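Local coordinates for actin-binding protein (Saccharomyces cerevisiae, PDB 1HQZ), which binds actin filaments but not monomers, recruits the Arp2/3 complex to filament sides and regulates its actin assembly, this piece being the N-terminal cofilin-homology domain, at residues A17-L20 against K21-G25; S51-D54 against F55-F59; A91-K94 against T95-S98. All blocks are in the same frame, centred on the assembly; numbering follows the deposited sequence.

Contact 1: A17-L20 against K21-G25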
ATOM      1  N   ALA A  17       8.071   1.256 -11.286  1.00 38.82           N
ATOM      2  CA  ALA A  17       7.479   0.623 -12.455  1.00 39.90           C
ATOM      3  C   ALA A  17       6.067   0.137 -12.151  1.00 40.38           C
ATOM      4  O   ALA A  17       5.155   0.301 -12.960  1.00 39.99           O
ATOM      5  CB  ALA A  17       8.345  -0.540 -12.910  1.00 39.65           C
ATOM      6  N   GLU A  18       5.887  -0.469 -10.982  1.00 40.28           N
ATOM      7  CA  GLU A  18       4.566  -0.963 -10.590  1.00 38.53           C
ATOM      8  C   GLU A  18       3.696   0.220 -10.182  1.00 37.44           C
ATOM      9  O   GLU A  18       2.513   0.298 -10.532  1.00 36.33           O
ATOM     10  CB  GLU A  18       4.697  -1.949  -9.430  1.00 38.62           C
ATOM     11  CG  GLU A  18       5.633  -3.124  -9.715  1.00 39.17           C
ATOM     12  CD  GLU A  18       5.272  -3.882 -10.993  1.00 39.99           C
ATOM     13  OE1 GLU A  18       4.083  -3.910 -11.367  1.00 40.27           O
ATOM     14  OE2 GLU A  18       6.180  -4.466 -11.624  1.00 42.97           O
ATOM     15  N   TYR A  19       4.297   1.152  -9.453  1.00 36.62           N
ATOM     16  CA  TYR A  19       3.596   2.344  -9.001  1.00 37.23           C
ATOM     17  C   TYR A  19       2.903   3.081 -10.157  1.00 37.26           C
ATOM     18  O   TYR A  19       1.697   3.327 -10.112  1.00 36.09           O
ATOM     19  CB  TYR A  19       4.581   3.279  -8.298  1.00 37.51           C
ATOM     20  CG  TYR A  19       4.049   4.670  -8.050  1.00 38.97           C
ATOM     21  CD1 TYR A  19       3.049   4.910  -7.105  1.00 38.26           C
ATOM     22  CD2 TYR A  19       4.532   5.750  -8.786  1.00 39.24           C
ATOM     23  CE1 TYR A  19       2.542   6.208  -6.905  1.00 41.08           C
ATOM     24  CE2 TYR A  19       4.034   7.044  -8.596  1.00 38.57           C
ATOM     25  CZ  TYR A  19       3.044   7.268  -7.663  1.00 39.45           C
ATOM     26  OH  TYR A  19       2.560   8.543  -7.504  1.00 38.25           O
ATOM     27  N   LEU A  20       3.660   3.418 -11.197  1.00 38.44           N
ATOM     28  CA  LEU A  20       3.090   4.133 -12.343  1.00 38.56           C
ATOM     29  C   LEU A  20       1.961   3.371 -13.005  1.00 37.60           C
ATOM     30  O   LEU A  20       0.911   3.950 -13.296  1.00 36.35           O
ATOM     31  CB  LEU A  20       4.172   4.451 -13.383  1.00 39.60           C
ATOM     32  CG  LEU A  20       5.100   5.603 -13.005  1.00 42.33           C
ATOM     33  CD1 LEU A  20       6.171   5.765 -14.070  1.00 43.96           C
ATOM     34  CD2 LEU A  20       4.291   6.890 -12.853  1.00 41.10           C
ATOM     35  N   LYS A  21       2.180   2.078 -13.245  1.00 38.58           N
ATOM     36  CA  LYS A  21       1.159   1.225 -13.864  1.00 39.92           C
ATOM     37  C   LYS A  21      -0.157   1.387 -13.121  1.00 38.66           C
ATOM     38  O   LYS A  21      -1.218   1.596 -13.721  1.00 38.64           O
ATOM     39  CB  LYS A  21       1.526  -0.256 -13.765  1.00 41.87           C
ATOM     40  CG  LYS A  21       2.545  -0.797 -14.724  1.00 45.46           C
ATOM     41  CD  LYS A  21       2.616  -2.302 -14.497  1.00 47.67           C
ATOM     42  CE  LYS A  21       3.733  -2.951 -15.259  1.00 50.94           C
ATOM     43  NZ  LYS A  21       3.778  -4.402 -14.928  1.00 54.00           N
ATOM     44  N   ILE A  22      -0.065   1.271 -11.802  1.00 38.71           N
ATOM     45  CA  ILE A  22      -1.225   1.356 -10.935  1.00 38.49           C
ATOM     46  C   ILE A  22      -1.902   2.719 -10.882  1.00 38.44           C
ATOM     47  O   ILE A  22      -3.103   2.805 -11.109  1.00 40.27           O
ATOM     48  CB  ILE A  22      -0.849   0.900  -9.505  1.00 37.04           C
ATOM     49  CG1 ILE A  22      -0.420  -0.566  -9.546  1.00 36.88           C
ATOM     50  CG2 ILE A  22      -2.024   1.087  -8.559  1.00 35.28           C
ATOM     51  CD1 ILE A  22       0.012  -1.117  -8.219  1.00 35.13           C
ATOM     52  N   VAL A  23      -1.155   3.781 -10.581  1.00 37.83           N
ATOM     53  CA  VAL A  23      -1.771   5.106 -10.504  1.00 39.19           C
ATOM     54  C   VAL A  23      -2.345   5.594 -11.824  1.00 39.77           C
ATOM     55  O   VAL A  23      -3.284   6.387 -11.832  1.00 42.40           O
ATOM     56  CB  VAL A  23      -0.794   6.186  -9.994  1.00 39.48           C
ATOM     57  CG1 VAL A  23      -0.393   5.881  -8.561  1.00 38.06           C
ATOM     58  CG2 VAL A  23       0.423   6.283 -10.921  1.00 40.61           C
ATOM     59  N   ARG A  24      -1.786   5.126 -12.935  1.00 39.11           N
ATOM     60  CA  ARG A  24      -2.258   5.535 -14.252  1.00 38.41           C
ATOM     61  C   ARG A  24      -3.383   4.652 -14.758  1.00 39.81           C
ATOM     62  O   ARG A  24      -4.213   5.093 -15.555  1.00 39.50           O
ATOM     63  CB  ARG A  24      -1.119   5.487 -15.264  1.00 36.68           C
ATOM     64  CG  ARG A  24      -0.018   6.514 -15.060  1.00 33.91           C
ATOM     65  CD  ARG A  24       1.078   6.278 -16.092  1.00 34.62           C
ATOM     66  NE  ARG A  24       2.089   7.326 -16.084  1.00 36.49           N
ATOM     67  CZ  ARG A  24       3.236   7.263 -16.755  1.00 35.37           C
ATOM     68  NH1 ARG A  24       3.522   6.197 -17.489  1.00 35.61           N
ATOM     69  NH2 ARG A  24       4.092   8.274 -16.696  1.00 34.27           N
ATOM     70  N   GLY A  25      -3.400   3.404 -14.298  1.00 41.21           N
ATOM     71  CA  GLY A  25      -4.411   2.455 -14.734  1.00 41.47           C
ATOM     72  C   GLY A  25      -4.071   1.912 -16.114  1.00 43.04           C
ATOM     73  O   GLY A  25      -4.942   1.430 -16.835  1.00 43.85           O
TER
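Lys21 reaches back along the helix toward Glu18, where Lys21 NZ forms a long salt bridge with Glu18 OE1 at 3.6 Å. The lysine chain is straight beyond CG and lies alongside the glutamate, the two pointing the same way, while Lys21 CG brushes the carbonyl oxygen of Ala17 at 3.3 Å. Glu18 has to fold to meet it: a bend at chi2 (-54°) brings the carboxylate back toward the lysine, although Glu18 CB sets off away from 21-25. Given how long the bridge is, the pull is probably modest. With an alanine in place of Lys21, the Glu18 carboxylate would probably lose this counter-charge and be freer to swing.

Four residues on from Tyr19, Val23 uses its two methyls differently. CG2 sits over one face of the Tyr19 ring, near its rim, and Val23 CG1 comes to 3.4 Å from Tyr19 CE1, a tight apolar contact. On the next pair, Leu20 and Arg24 run side by side. Leu20 CD2 lies 3.7 Å above the guanidinium plane of Arg24, so a methyl covers part of one face of the charged group.

Underneath, the helix bonds are regular from Ile22 N to Glu18 O through Arg24 N to Leu20 O; the straightest, Val23 N to Tyr19 O, is 2.9 Å at 176°. The bond from Lys21 N to Ala17 O is weak. Gly25, with positive phi, is the C-prime residue of the Schellman motif that ends the helix.

Ile22 is the buried member, turned onto Leu33 of strand 32-37 and onto Leu68 and Arg70 of strand 65-71. Tyr19 also packs on Leu68, and its hydroxyl hydrogen-bonds to Lys112 O, tying helix 12-24 directly to the loop after helix 93-110.

Contact 2: S51-D54 against F55-F59; sequences SFHD and FLQLF
Phe52 gathers the apolar contacts, taking Leu56 over its face and Phe55 beside it. The Leu56 methyl CD1 makes a CH-pi contact, 4.2 Å from the centroid of the Phe52 ring and 24° off the normal. Phe55 meets the ring obliquely, with centroids 6.0 Å apart and planes at 32°; Phe52 CE1 arrives at the edge of the Phe55 ring, 3.8 Å from Phe55 CD2. With CG opposite the backbone N, the Phe52 ring stands beside its own carbonyl carbon, where Leu56 CD1 comes over one face. Phe59 CE1 lies over one face of the Phe55 ring.

Hydrogen bonds hold the short helix beneath. Ser51 is its N-cap: Ser51 OG accepts from Asp54 N at 3.2 Å, giving one of the first helical N-H groups a partner, while Ser51 O takes Phe55 N at 3.1 Å. Leu56 N continues the pattern to Phe52 O at 3.2 Å.

The polar pair is looser. Gln57 OE1 comes to 3.2 Å from His53 CE1, with the amide and imidazole planes 59° apart: a proximity of a carbon and an oxygen on the exposed side.

Phe55 and Phe59 go on to meet Trp32 and Trp86 in turn, and Phe52 and Leu56 reach Leu132 and Leu131 of helix 128-136. A capped short helix laying its aromatic side on the central sheet, next to the C-terminal helix, belongs to the ADF-homology fold.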
ATOM      1  N   SER A  51      -7.077  -8.067  -8.578  1.00 35.63           N
ATOM      2  CA  SER A  51      -8.226  -8.053  -7.655  1.00 35.96           C
ATOM      3  C   SER A  51      -7.985  -7.370  -6.295  1.00 34.91           C
ATOM      4  O   SER A  51      -7.079  -7.744  -5.545  1.00 33.64           O
ATOM      5  CB  SER A  51      -8.697  -9.493  -7.415  1.00 37.21           C
ATOM      6  OG  SER A  51      -9.538  -9.571  -6.283  1.00 40.24           O
ATOM      7  N   PHE A  52      -8.818  -6.380  -5.981  1.00 35.39           N
ATOM      8  CA  PHE A  52      -8.710  -5.640  -4.719  1.00 34.60           C
ATOM      9  C   PHE A  52      -8.955  -6.600  -3.555  1.00 34.69           C
ATOM     10  O   PHE A  52      -8.371  -6.462  -2.477  1.00 33.10           O
ATOM     11  CB  PHE A  52      -9.740  -4.502  -4.707  1.00 33.13           C
ATOM     12  CG  PHE A  52      -9.703  -3.639  -3.468  1.00 31.92           C
ATOM     13  CD1 PHE A  52      -8.563  -2.917  -3.137  1.00 34.59           C
ATOM     14  CD2 PHE A  52     -10.844  -3.483  -2.681  1.00 31.84           C
ATOM     15  CE1 PHE A  52      -8.555  -2.043  -2.044  1.00 33.30           C
ATOM     16  CE2 PHE A  52     -10.849  -2.614  -1.586  1.00 30.11           C
ATOM     17  CZ  PHE A  52      -9.704  -1.893  -1.269  1.00 32.46           C
ATOM     18  N   HIS A  53      -9.827  -7.574  -3.786  1.00 35.50           N
ATOM     19  CA  HIS A  53     -10.137  -8.566  -2.766  1.00 36.46           C
ATOM     20  C   HIS A  53      -8.862  -9.363  -2.440  1.00 35.44           C
ATOM     21  O   HIS A  53      -8.587  -9.640  -1.274  1.00 35.56           O
ATOM     22  CB  HIS A  53     -11.265  -9.488  -3.261  1.00 38.29           C
ATOM     23  CG  HIS A  53     -11.660 -10.551  -2.282  1.00 40.86           C
ATOM     24  ND1 HIS A  53     -11.196 -11.847  -2.364  1.00 43.34           N
ATOM     25  CD2 HIS A  53     -12.453 -10.505  -1.187  1.00 40.60           C
ATOM     26  CE1 HIS A  53     -11.686 -12.553  -1.359  1.00 43.29           C
ATOM     27  NE2 HIS A  53     -12.452 -11.761  -0.629  1.00 41.37           N
ATOM     28  N   ASP A  54      -8.078  -9.716  -3.461  1.00 32.56           N
ATOM     29  CA  ASP A  54      -6.832 -10.464  -3.237  1.00 32.61           C
ATOM     30  C   ASP A  54      -5.833  -9.591  -2.466  1.00 32.46           C
ATOM     31  O   ASP A  54      -5.151 -10.049  -1.544  1.00 32.01           O
ATOM     32  CB  ASP A  54      -6.209 -10.893  -4.569  1.00 30.12           C
ATOM     33  CG  ASP A  54      -6.773 -12.209  -5.096  1.00 34.00           C
ATOM     34  OD1 ASP A  54      -7.774 -12.723  -4.546  1.00 32.50           O
ATOM     35  OD2 ASP A  54      -6.204 -12.730  -6.076  1.00 32.93           O
ATOM     36  N   PHE A  55      -5.765  -8.327  -2.854  1.00 29.92           N
ATOM     37  CA  PHE A  55      -4.884  -7.349  -2.227  1.00 31.00           C
ATOM     38  C   PHE A  55      -5.006  -7.367  -0.708  1.00 31.69           C
ATOM     39  O   PHE A  55      -4.019  -7.523   0.018  1.00 31.15           O
ATOM     40  CB  PHE A  55      -5.236  -5.955  -2.771  1.00 29.16           C
ATOM     41  CG  PHE A  55      -4.508  -4.811  -2.101  1.00 29.61           C
ATOM     42  CD1 PHE A  55      -3.112  -4.777  -2.050  1.00 28.79           C
ATOM     43  CD2 PHE A  55      -5.224  -3.728  -1.595  1.00 27.95           C
ATOM     44  CE1 PHE A  55      -2.445  -3.672  -1.513  1.00 28.31           C
ATOM     45  CE2 PHE A  55      -4.576  -2.627  -1.056  1.00 29.60           C
ATOM     46  CZ  PHE A  55      -3.177  -2.596  -1.015  1.00 31.02           C
ATOM     47  N   LEU A  56      -6.233  -7.232  -0.223  1.00 34.22           N
ATOM     48  CA  LEU A  56      -6.477  -7.189   1.212  1.00 34.36           C
ATOM     49  C   LEU A  56      -6.049  -8.434   1.973  1.00 34.23           C
ATOM     50  O   LEU A  56      -5.837  -8.389   3.186  1.00 33.88           O
ATOM     51  CB  LEU A  56      -7.948  -6.883   1.465  1.00 34.50           C
ATOM     52  CG  LEU A  56      -8.359  -5.538   0.850  1.00 35.06           C
ATOM     53  CD1 LEU A  56      -9.865  -5.337   0.990  1.00 33.96           C
ATOM     54  CD2 LEU A  56      -7.589  -4.411   1.532  1.00 33.29           C
ATOM     55  N   GLN A  57      -5.889  -9.536   1.256  1.00 35.48           N
ATOM     56  CA  GLN A  57      -5.484 -10.795   1.868  1.00 36.51           C
ATOM     57  C   GLN A  57      -4.016 -11.138   1.660  1.00 36.33           C
ATOM     58  O   GLN A  57      -3.587 -12.245   1.980  1.00 37.42           O
ATOM     59  CB  GLN A  57      -6.299 -11.926   1.275  1.00 38.27           C
ATOM     60  CG  GLN A  57      -7.782 -11.814   1.485  1.00 40.44           C
ATOM     61  CD  GLN A  57      -8.472 -13.027   0.939  1.00 45.29           C
ATOM     62  OE1 GLN A  57      -8.690 -13.147  -0.271  1.00 47.36           O
ATOM     63  NE2 GLN A  57      -8.792 -13.961   1.819  1.00 49.74           N
ATOM     64  N   LEU A  58      -3.234 -10.210   1.136  1.00 35.49           N
ATOM     65  CA  LEU A  58      -1.849 -10.551   0.854  1.00 35.24           C
ATOM     66  C   LEU A  58      -0.792  -9.915   1.723  1.00 33.40           C
ATOM     67  O   LEU A  58       0.384  -9.943   1.365  1.00 33.43           O
ATOM     68  CB  LEU A  58      -1.537 -10.261  -0.621  1.00 37.83           C
ATOM     69  CG  LEU A  58      -2.402 -10.896  -1.712  1.00 38.74           C
ATOM     70  CD1 LEU A  58      -1.487 -11.513  -2.766  1.00 47.24           C
ATOM     71  CD2 LEU A  58      -3.285 -11.985  -1.158  1.00 44.75           C
ATOM     72  N   PHE A  59      -1.191  -9.348   2.856  1.00 32.01           N
ATOM     73  CA  PHE A  59      -0.217  -8.732   3.752  1.00 33.14           C
ATOM     74  C   PHE A  59       0.362  -9.765   4.723  1.00 35.51           C
ATOM     75  O   PHE A  59      -0.335 -10.695   5.148  1.00 33.37           O
ATOM     76  CB  PHE A  59      -0.843  -7.568   4.527  1.00 29.99           C
ATOM     77  CG  PHE A  59      -1.143  -6.360   3.671  1.00 29.16           C
ATOM     78  CD1 PHE A  59      -2.392  -6.204   3.073  1.00 26.47           C
ATOM     79  CD2 PHE A  59      -0.159  -5.389   3.444  1.00 24.36           C
ATOM     80  CE1 PHE A  59      -2.670  -5.087   2.250  1.00 25.94           C
ATOM     81  CE2 PHE A  59      -0.416  -4.285   2.636  1.00 25.76           C
ATOM     82  CZ  PHE A  59      -1.685  -4.131   2.033  1.00 24.59           C
TER

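Contact 3: A91-K94 against T95-S98; sequences APLK and TRAS
Arg96 folds back on Ala91, its NE giving a nearly straight hydrogen bond of 2.8 Å to Ala91 O. The oxygen lies in the guanidinium plane, whereas the donor is tilted 33° from the plane of the carbonyl. A bend at chi3 (-73°) turns the arginine to this position, and Arg96 NH2 packs against Leu93 CD1 at 3.5 Å, the two side chains crossing at about a right angle.

Next to it, Pro92 O is gripped twice. Thr95 OG1 donates to Pro92 O on one lone pair, in the carbonyl plane, at 2.6 Å, and Arg96 N approaches from nearly straight ahead at 3.1 Å. Thr95 N adds a weak bond. The threonine manages this because OG1 stands between its backbone N and carbonyl carbon (chi1 63°), which leaves Thr95 CG2 to lie 3.5 Å from Pro92 CG. Pro92 is the N-cap, and without an N-H it cannot complete a capping box; here the hydroxyl goes to its carbonyl. One turn on, Ser98 OG donates to Lys94 O at 3.1 Å.

Further out, Val64 touches Ala91 and Thr95, while the N-terminal segment comes in through Leu3 on Ser98 and a hydrogen bond of Ser98 OG with Glu4 N. This start opens helix 93-110, the connection in the beta-alpha-beta unit between parallel strands 80-86 and 116-120; in cofilin relatives the equivalent long helix contributes to actin binding.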
ATOM      1  N   ALA A  91       5.616  -7.683  13.767  1.00 44.05           N
ATOM      2  CA  ALA A  91       6.746  -7.128  13.029  1.00 43.90           C
ATOM      3  C   ALA A  91       7.815  -6.720  14.044  1.00 44.34           C
ATOM      4  O   ALA A  91       7.496  -6.394  15.188  1.00 43.60           O
ATOM      5  CB  ALA A  91       6.300  -5.919  12.219  1.00 40.92           C
ATOM      6  N   PRO A  92       9.095  -6.733  13.640  1.00 44.22           N
ATOM      7  CA  PRO A  92      10.186  -6.358  14.546  1.00 46.02           C
ATOM      8  C   PRO A  92       9.985  -5.021  15.257  1.00 46.88           C
ATOM      9  O   PRO A  92       9.606  -4.021  14.641  1.00 47.67           O
ATOM     10  CB  PRO A  92      11.422  -6.378  13.639  1.00 45.67           C
ATOM     11  CG  PRO A  92      10.869  -6.271  12.254  1.00 45.99           C
ATOM     12  CD  PRO A  92       9.612  -7.077  12.308  1.00 44.08           C
ATOM     13  N   LEU A  93      10.243  -5.021  16.563  1.00 47.90           N
ATOM     14  CA  LEU A  93      10.070  -3.842  17.407  1.00 48.70           C
ATOM     15  C   LEU A  93      10.494  -2.536  16.754  1.00 48.92           C
ATOM     16  O   LEU A  93       9.682  -1.636  16.561  1.00 49.44           O
ATOM     17  CB  LEU A  93      10.844  -4.008  18.719  1.00 49.40           C
ATOM     18  CG  LEU A  93      10.685  -2.866  19.732  1.00 50.97           C
ATOM     19  CD1 LEU A  93       9.269  -2.872  20.267  1.00 50.44           C
ATOM     20  CD2 LEU A  93      11.675  -3.028  20.884  1.00 52.26           C
ATOM     21  N   LYS A  94      11.771  -2.441  16.415  1.00 48.74           N
ATOM     22  CA  LYS A  94      12.320  -1.236  15.819  1.00 48.86           C
ATOM     23  C   LYS A  94      11.620  -0.744  14.561  1.00 47.90           C
ATOM     24  O   LYS A  94      11.556   0.461  14.328  1.00 48.07           O
ATOM     25  CB  LYS A  94      13.808  -1.434  15.537  1.00 50.95           C
ATOM     26  CG  LYS A  94      14.634  -1.672  16.788  1.00 52.47           C
ATOM     27  CD  LYS A  94      16.102  -1.859  16.447  1.00 55.43           C
ATOM     28  CE  LYS A  94      16.919  -2.175  17.692  1.00 59.02           C
ATOM     29  NZ  LYS A  94      18.360  -2.429  17.377  1.00 58.54           N
ATOM     30  N   THR A  95      11.104  -1.657  13.745  1.00 46.90           N
ATOM     31  CA  THR A  95      10.419  -1.242  12.522  1.00 46.26           C
ATOM     32  C   THR A  95       9.034  -0.681  12.855  1.00 44.39           C
ATOM     33  O   THR A  95       8.548   0.234  12.192  1.00 43.78           O
ATOM     34  CB  THR A  95      10.280  -2.413  11.510  1.00 47.17           C
ATOM     35  OG1 THR A  95       9.459  -3.443  12.072  1.00 51.95           O
ATOM     36  CG2 THR A  95      11.642  -2.992  11.177  1.00 47.34           C
ATOM     37  N   ARG A  96       8.401  -1.230  13.884  1.00 43.96           N
ATOM     38  CA  ARG A  96       7.088  -0.753  14.303  1.00 41.09           C
ATOM     39  C   ARG A  96       7.221   0.627  14.935  1.00 42.30           C
ATOM     40  O   ARG A  96       6.312   1.456  14.844  1.00 41.02           O
ATOM     41  CB  ARG A  96       6.462  -1.711  15.317  1.00 42.08           C
ATOM     42  CG  ARG A  96       5.837  -2.945  14.697  1.00 42.44           C
ATOM     43  CD  ARG A  96       5.113  -3.774  15.742  1.00 43.88           C
ATOM     44  NE  ARG A  96       6.049  -4.465  16.623  1.00 46.20           N
ATOM     45  CZ  ARG A  96       6.090  -4.324  17.942  1.00 46.71           C
ATOM     46  NH1 ARG A  96       5.241  -3.512  18.552  1.00 47.28           N
ATOM     47  NH2 ARG A  96       6.983  -4.999  18.650  1.00 46.79           N
ATOM     48  N   ALA A  97       8.360   0.871  15.576  1.00 41.36           N
ATOM     49  CA  ALA A  97       8.604   2.149  16.229  1.00 41.15           C
ATOM     50  C   ALA A  97       8.922   3.236  15.212  1.00 42.11           C
ATOM     51  O   ALA A  97       8.823   4.426  15.514  1.00 44.04           O
ATOM     52  CB  ALA A  97       9.741   2.015  17.221  1.00 39.28           C
ATOM     53  N   SER A  98       9.294   2.832  14.002  1.00 41.87           N
ATOM     54  CA  SER A  98       9.630   3.797  12.959  1.00 42.45           C
ATOM     55  C   SER A  98       8.521   3.919  11.929  1.00 41.42           C
ATOM     56  O   SER A  98       8.605   4.735  11.011  1.00 43.43           O
ATOM     57  CB  SER A  98      10.937   3.386  12.266  1.00 42.35           C
ATOM     58  OG  SER A  98      12.000   3.301  13.201  1.00 43.33           O
TER

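All three contacts are local, each within a different helix of one ADF-homology domain or at its end. Contact 1 closes the C-terminal end of helix 12-24; contact 2 takes in all of the short helix 52-56, and contact 3 opens helix 93-110. Contact 1 is the surface one, with mixed charged and apolar pairs above a single buried residue. Contact 2 is partly buried and mostly aromatic, its phenylalanine rings turned to the sheet. Contact 3, also partly buried, is chiefly polar, with side chains closing on backbone carbonyls. Contacts 1 and 3 lie on opposite sides of the chain's centre, their own centres about 28 Å apart, and none of the three touches another.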